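Local coordinates for protein agglutinin alpha chain (Maclura pomifera, PDB 3LLZ) that binds galactose as a lectin of the jacalin family and recognises the T-antigen disaccharide Gal-beta1,3-GalNAc, at residues Arg13-Glu18 and Leu28-Asp33. Numbering follows the deposited sequence.
Sequences REINFE and LRVTYD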
ATOM      1  N   ARG A  13      -0.264 -16.316 -12.047  1.00 14.15           N
ATOM      2  CA  ARG A  13      -1.063 -17.398 -12.611  1.00 14.99           C
ATOM      3  C   ARG A  13      -0.218 -18.627 -12.921  1.00 16.03           C
ATOM      4  O   ARG A  13      -0.656 -19.755 -12.708  1.00 15.81           O
ATOM      5  CB  ARG A  13      -1.775 -16.922 -13.879  1.00 16.37           C
ATOM      6  CG  ARG A  13      -3.010 -16.079 -13.608  1.00 17.34           C
ATOM      7  CD  ARG A  13      -3.492 -15.373 -14.868  1.00 18.95           C
ATOM      8  NE  ARG A  13      -4.747 -14.654 -14.652  1.00 21.19           N
ATOM      9  CZ  ARG A  13      -5.943 -15.230 -14.567  1.00 22.73           C
ATOM     10  NH1 ARG A  13      -6.061 -16.547 -14.681  1.00 21.78           N
ATOM     11  NH2 ARG A  13      -7.024 -14.488 -14.367  1.00 22.64           N
ATOM     12  N   GLU A  14       0.995 -18.407 -13.413  1.00 15.57           N
ATOM     13  CA  GLU A  14       1.870 -19.519 -13.748  1.00 16.75           C
ATOM     14  C   GLU A  14       3.341 -19.138 -13.672  1.00 15.50           C
ATOM     15  O   GLU A  14       3.722 -18.004 -13.965  1.00 15.18           O
ATOM     16  CB  GLU A  14       1.542 -20.019 -15.155  1.00 18.16           C
ATOM     17  CG  GLU A  14       2.334 -21.229 -15.608  1.00 23.85           C
ATOM     18  CD  GLU A  14       1.861 -21.746 -16.952  1.00 27.02           C
ATOM     19  OE1 GLU A  14       0.660 -22.060 -17.073  1.00 30.18           O
ATOM     20  OE2 GLU A  14       2.688 -21.840 -17.886  1.00 28.03           O
ATOM     21  N   ILE A  15       4.168 -20.095 -13.265  1.00 15.79           N
ATOM     22  CA  ILE A  15       5.603 -19.868 -13.184  1.00 14.63           C
ATOM     23  C   ILE A  15       6.313 -21.016 -13.883  1.00 15.78           C
ATOM     24  O   ILE A  15       6.179 -22.171 -13.484  1.00 18.24           O
ATOM     25  CB  ILE A  15       6.106 -19.797 -11.729  1.00 15.72           C
ATOM     26  CG1 ILE A  15       5.417 -18.648 -10.991  1.00 14.99           C
ATOM     27  CG2 ILE A  15       7.615 -19.601 -11.718  1.00 15.83           C
ATOM     28  CD1 ILE A  15       5.852 -18.500  -9.545  1.00 16.71           C
ATOM     29  N   ASN A  16       7.054 -20.696 -14.937  1.00 15.74           N
ATOM     30  CA  ASN A  16       7.797 -21.712 -15.666  1.00 17.45           C
ATOM     31  C   ASN A  16       9.277 -21.413 -15.509  1.00 17.21           C
ATOM     32  O   ASN A  16       9.710 -20.274 -15.681  1.00 18.37           O
ATOM     33  CB  ASN A  16       7.416 -21.694 -17.146  1.00 19.90           C
ATOM     34  CG  ASN A  16       5.924 -21.821 -17.360  1.00 22.94           C
ATOM     35  OD1 ASN A  16       5.257 -22.624 -16.708  1.00 25.55           O
ATOM     36  ND2 ASN A  16       5.389 -21.028 -18.279  1.00 25.80           N
ATOM     37  N   PHE A  17      10.054 -22.428 -15.156  1.00 17.36           N
ATOM     38  CA  PHE A  17      11.483 -22.233 -15.002  1.00 16.71           C
ATOM     39  C   PHE A  17      12.247 -23.523 -15.236  1.00 18.10           C
ATOM     40  O   PHE A  17      11.667 -24.611 -15.234  1.00 18.27           O
ATOM     41  CB  PHE A  17      11.807 -21.643 -13.621  1.00 18.67           C
ATOM     42  CG  PHE A  17      11.500 -22.557 -12.464  1.00 17.43           C
ATOM     43  CD1 PHE A  17      12.479 -23.399 -11.947  1.00 18.99           C
ATOM     44  CD2 PHE A  17      10.244 -22.544 -11.865  1.00 19.20           C
ATOM     45  CE1 PHE A  17      12.215 -24.215 -10.845  1.00 18.10           C
ATOM     46  CE2 PHE A  17       9.970 -23.356 -10.761  1.00 19.04           C
ATOM     47  CZ  PHE A  17      10.960 -24.191 -10.252  1.00 19.09           C
ATOM     48  N   GLU A  18      13.547 -23.383 -15.464  1.00 17.21           N
ATOM     49  CA  GLU A  18      14.418 -24.520 -15.722  1.00 18.30           C
ATOM     50  C   GLU A  18      15.267 -24.835 -14.506  1.00 17.62           C
ATOM     51  O   GLU A  18      15.527 -23.968 -13.675  1.00 16.57           O
ATOM     52  CB  GLU A  18      15.359 -24.207 -16.883  1.00 18.00           C
ATOM     53  CG  GLU A  18      14.686 -23.902 -18.198  1.00 21.02           C
ATOM     54  CD  GLU A  18      15.682 -23.438 -19.240  1.00 21.94           C
ATOM     55  OE1 GLU A  18      16.425 -22.473 -18.954  1.00 19.37           O
ATOM     56  OE2 GLU A  18      15.722 -24.029 -20.342  1.00 23.04           O
ATOM     57  N   LEU A  28      13.607 -18.425 -16.601  1.00 14.79           N
ATOM     58  CA  LEU A  28      12.273 -18.399 -16.027  1.00 16.74           C
ATOM     59  C   LEU A  28      11.368 -17.412 -16.750  1.00 15.72           C
ATOM     60  O   LEU A  28      11.823 -16.401 -17.293  1.00 15.21           O
ATOM     61  CB  LEU A  28      12.347 -18.075 -14.535  1.00 20.60           C
ATOM     62  CG  LEU A  28      12.756 -16.685 -14.066  1.00 22.26           C
ATOM     63  CD1 LEU A  28      11.548 -15.765 -14.097  1.00 24.83           C
ATOM     64  CD2 LEU A  28      13.288 -16.771 -12.642  1.00 24.98           C
ATOM     65  N   ARG A  29      10.083 -17.739 -16.779  1.00 15.04           N
ATOM     66  CA  ARG A  29       9.083 -16.907 -17.432  1.00 15.04           C
ATOM     67  C   ARG A  29       7.829 -16.986 -16.587  1.00 15.12           C
ATOM     68  O   ARG A  29       7.304 -18.067 -16.329  1.00 14.01           O
ATOM     69  CB  ARG A  29       8.796 -17.424 -18.843  1.00 14.67           C
ATOM     70  CG  ARG A  29       7.925 -16.504 -19.682  1.00 18.18           C
ATOM     71  CD  ARG A  29       7.620 -17.151 -21.028  1.00 23.18           C
ATOM     72  NE  ARG A  29       6.753 -16.333 -21.871  1.00 30.93           N
ATOM     73  CZ  ARG A  29       7.161 -15.301 -22.603  1.00 33.37           C
ATOM     74  NH1 ARG A  29       6.294 -14.618 -23.339  1.00 36.98           N
ATOM     75  NH2 ARG A  29       8.437 -14.953 -22.611  1.00 37.51           N
ATOM     76  N   VAL A  30       7.355 -15.829 -16.152  1.00 13.90           N
ATOM     77  CA  VAL A  30       6.180 -15.771 -15.309  1.00 13.62           C
ATOM     78  C   VAL A  30       4.951 -15.255 -16.037  1.00 13.39           C
ATOM     79  O   VAL A  30       5.030 -14.314 -16.825  1.00 14.15           O
ATOM     80  CB  VAL A  30       6.442 -14.858 -14.091  1.00 13.06           C
ATOM     81  CG1 VAL A  30       5.212 -14.816 -13.193  1.00 13.08           C
ATOM     82  CG2 VAL A  30       7.660 -15.349 -13.321  1.00 12.30           C
ATOM     83  N   THR A  31       3.819 -15.899 -15.788  1.00 13.05           N
ATOM     84  CA  THR A  31       2.556 -15.453 -16.351  1.00 14.38           C
ATOM     85  C   THR A  31       1.832 -14.846 -15.157  1.00 14.32           C
ATOM     86  O   THR A  31       1.460 -15.544 -14.212  1.00 14.72           O
ATOM     87  CB  THR A  31       1.722 -16.608 -16.921  1.00 16.04           C
ATOM     88  OG1 THR A  31       2.416 -17.190 -18.030  1.00 17.02           O
ATOM     89  CG2 THR A  31       0.370 -16.094 -17.396  1.00 16.57           C
ATOM     90  N   TYR A  32       1.668 -13.531 -15.193  1.00 14.38           N
ATOM     91  CA  TYR A  32       1.017 -12.812 -14.113  1.00 13.43           C
ATOM     92  C   TYR A  32      -0.451 -12.643 -14.386  1.00 14.81           C
ATOM     93  O   TYR A  32      -0.944 -12.965 -15.471  1.00 15.66           O
ATOM     94  CB  TYR A  32       1.611 -11.409 -13.991  1.00 11.71           C
ATOM     95  CG  TYR A  32       3.069 -11.378 -13.637  1.00 11.86           C
ATOM     96  CD1 TYR A  32       3.479 -11.471 -12.310  1.00 10.68           C
ATOM     97  CD2 TYR A  32       4.046 -11.286 -14.626  1.00 11.83           C
ATOM     98  CE1 TYR A  32       4.823 -11.475 -11.974  1.00 11.10           C
ATOM     99  CE2 TYR A  32       5.396 -11.290 -14.300  1.00 10.72           C
ATOM    100  CZ  TYR A  32       5.777 -11.389 -12.971  1.00 12.09           C
ATOM    101  OH  TYR A  32       7.111 -11.426 -12.640  1.00 10.65           O
ATOM    102  N   ASP A  33      -1.155 -12.154 -13.374  1.00 15.17           N
ATOM    103  CA  ASP A  33      -2.546 -11.814 -13.560  1.00 15.10           C
ATOM    104  C   ASP A  33      -2.439 -10.305 -13.649  1.00 14.80           C
ATOM    105  O   ASP A  33      -1.704  -9.680 -12.879  1.00 13.86           O
ATOM    106  CB  ASP A  33      -3.424 -12.167 -12.363  1.00 15.88           C
ATOM    107  CG  ASP A  33      -4.840 -11.621 -12.516  1.00 19.62           C
ATOM    108  OD1 ASP A  33      -5.147 -10.547 -11.953  1.00 19.55           O
ATOM    109  OD2 ASP A  33      -5.640 -12.256 -13.228  1.00 21.03           O
TER
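Asp-33 OD2 is gripped by two nitrogens of Arg-13. Arg-13 NE donates to the anti lone pair of Asp-33 OD2 at 2.9 Å, and NH2 of Arg-13 meets the same oxygen nearly along its C-O bond. This salt bridge is side-on, with guanidinium and carboxylate planes 36° apart. Both bonds are bent (133°), and OD2 is tilted out of the guanidinium plane. The Arg-13 chain runs extended from CG to NE, past Tyr-32 O. The other carboxylate oxygen of Asp-33 is held by Thr-10 OG1 and Gly-36 N. Thr-31 O also takes two donors: Arg-13 N at 2.9 Å and Glu-14 N at 3.0 Å. Two consecutive residues thus face Thr-31, which makes a classic beta bulge. Beyond it the antiparallel pairing is regular. Thr-31 N donates a hydrogen bond to Glu-14 O at 2.8 Å, and Asn-16 and Arg-29 exchange two backbone hydrogen bonds. On the face of Glu-14 and Asn-16, Asn-16 ND2 donates in its amide plane to Glu-14 OE2, which also forms a salt bridge with Lys-55 NZ. On the other face, Phe-17 CB touches Leu-28 CB at 3.7 Å. Val-30 CG1 sits over the centre of the Tyr-32 ring. The strands form a bulged beta hairpin of the jacalin beta-prism fold.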